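Local coordinates for protein HhaI Restriction Endonuclease (Haemophilus parahaemolyticus, PDB 6UKF) that is a restriction endonuclease that recognises the sequence GCGC in duplex DNA and cleaves its strands, at residues 190-193 against 194-198. Sequence-based numbering, arbitrary orientation.
Sequences LHSD and ENIHD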
loop_
_atom_site.group_PDB
_atom_site.type_symbol
_atom_site.label_atom_id
_atom_site.label_comp_id
_atom_site.label_asym_id
_atom_site.label_seq_id
_atom_site.Cartn_x
_atom_site.Cartn_y
_atom_site.Cartn_z
ATOM N N LEU A 190 23.896 14.018 1.736
ATOM C CA LEU A 190 24.719 13.940 2.933
ATOM C C LEU A 190 25.869 12.972 2.701
ATOM O O LEU A 190 25.676 11.881 2.158
ATOM C CB LEU A 190 23.872 13.455 4.110
ATOM C CG LEU A 190 24.589 13.145 5.424
ATOM C CD1 LEU A 190 25.244 14.392 5.981
ATOM C CD2 LEU A 190 23.614 12.553 6.428
ATOM N N HIS A 191 27.066 13.381 3.113
ATOM C CA HIS A 191 28.258 12.552 3.024
ATOM C C HIS A 191 28.869 12.420 4.409
ATOM O O HIS A 191 29.001 13.414 5.132
ATOM C CB HIS A 191 29.279 13.151 2.057
ATOM C CG HIS A 191 28.886 13.025 0.619
ATOM N ND1 HIS A 191 28.074 13.941 -0.013
ATOM C CD2 HIS A 191 29.183 12.083 -0.307
ATOM C CE1 HIS A 191 27.894 13.573 -1.269
ATOM N NE2 HIS A 191 28.556 12.449 -1.473
ATOM N N SER A 192 29.222 11.193 4.780
ATOM C CA SER A 192 29.838 10.936 6.071
ATOM C C SER A 192 30.550 9.596 6.012
ATOM O O SER A 192 30.062 8.655 5.381
ATOM C CB SER A 192 28.786 10.912 7.186
ATOM O OG SER A 192 29.363 10.534 8.422
ATOM N N ASP A 193 31.705 9.522 6.667
ATOM C CA ASP A 193 32.414 8.263 6.845
ATOM C C ASP A 193 31.929 7.492 8.063
ATOM O O ASP A 193 32.465 6.418 8.352
ATOM C CB ASP A 193 33.924 8.498 6.945
ATOM C CG ASP A 193 34.524 8.977 5.638
ATOM O OD1 ASP A 193 35.111 10.079 5.616
ATOM O OD2 ASP A 193 34.393 8.255 4.626
ATOM N N GLU A 194 30.942 8.015 8.785
ATOM C CA GLU A 194 30.289 7.256 9.837
ATOM C C GLU A 194 29.221 6.351 9.231
ATOM O O GLU A 194 28.748 6.564 8.111
ATOM C CB GLU A 194 29.673 8.197 10.876
ATOM C CG GLU A 194 30.695 9.103 11.547
ATOM C CD GLU A 194 30.178 9.751 12.820
ATOM O OE1 GLU A 194 30.459 10.883 13.033
ATOM O OE2 GLU A 194 29.433 9.029 13.651
ATOM N N ASN A 195 28.856 5.314 9.983
ATOM C CA ASN A 195 27.861 4.338 9.541
ATOM C C ASN A 195 26.511 4.809 10.059
ATOM O O ASN A 195 26.120 4.520 11.190
ATOM C CB ASN A 195 28.205 2.952 10.068
ATOM C CG ASN A 195 29.534 2.442 9.546
ATOM O OD1 ASN A 195 30.379 1.982 10.314
ATOM N ND2 ASN A 195 29.722 2.516 8.234
ATOM N N ILE A 196 25.790 5.550 9.222
ATOM C CA ILE A 196 24.561 6.209 9.638
ATOM C C ILE A 196 23.362 5.779 8.793
ATOM O O ILE A 196 22.369 6.495 8.721
ATOM C CB ILE A 196 24.727 7.742 9.679
ATOM C CG1 ILE A 196 25.227 8.271 8.332
ATOM C CG2 ILE A 196 25.681 8.130 10.796
ATOM C CD1 ILE A 196 25.367 9.785 8.286
ATOM N N HIS A 197 23.433 4.612 8.156
ATOM C CA HIS A 197 22.259 4.091 7.471
ATOM C C HIS A 197 21.158 3.805 8.484
ATOM O O HIS A 197 21.401 3.180 9.522
ATOM C CB HIS A 197 22.578 2.808 6.712
ATOM C CG HIS A 197 21.370 2.188 6.083
ATOM N ND1 HIS A 197 20.579 2.872 5.186
ATOM C CD2 HIS A 197 20.791 0.974 6.244
ATOM C CE1 HIS A 197 19.578 2.100 4.805
ATOM N NE2 HIS A 197 19.684 0.942 5.433
ATOM N N ASP A 198 19.944 4.252 8.171
ATOM C CA ASP A 198 18.771 4.116 9.028
ATOM C C ASP A 198 18.877 4.939 10.305
ATOM O O ASP A 198 18.098 4.721 11.241
ATOM C CB ASP A 198 18.455 2.655 9.381
ATOM C CG ASP A 198 17.826 1.892 8.226
ATOM O OD1 ASP A 198 17.912 0.646 8.216
ATOM O OD2 ASP A 198 17.254 2.537 7.323
HETATM O O HOH W 1 29.151 6.362 5.643
#
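With OG of Ser192 anti to its own backbone N (chi1 174°), the hydroxyl lies beside the carbonyl carbon and faces the peptide two residues ahead, while Ile196 takes chi1 55°, which sets CG1 between its backbone N and carbonyl carbon, and the extended chain beyond it carries CD1 back toward Leu190 and Ser192. Ser192 OG accepts the amide of Glu194, N to OG 3.0 Å, in a fairly straight bond of 158° at N-H...O. CB of Glu194 packs alongside the same hydroxyl, 3.4 Å from OG. This is an ST turn, at the start of the bend by which the chain leaves strand 189-191 of a hairpin with strand 184-186 and heads for strand 199-202 in the domain remote from the calcium site. OG also donates to Ser182 O, and Glu194 OE1 takes the Ser182 amide, so residues on both arms of the turn are tied to the loop before strand 184-186. On the buried side, CD1 of Ile196 meets Leu190 CD2 tip to tip at 3.8 Å and also touches CB of Ser192. Both Leu190 and Ile196 rest on Ile210 of strand 207-212.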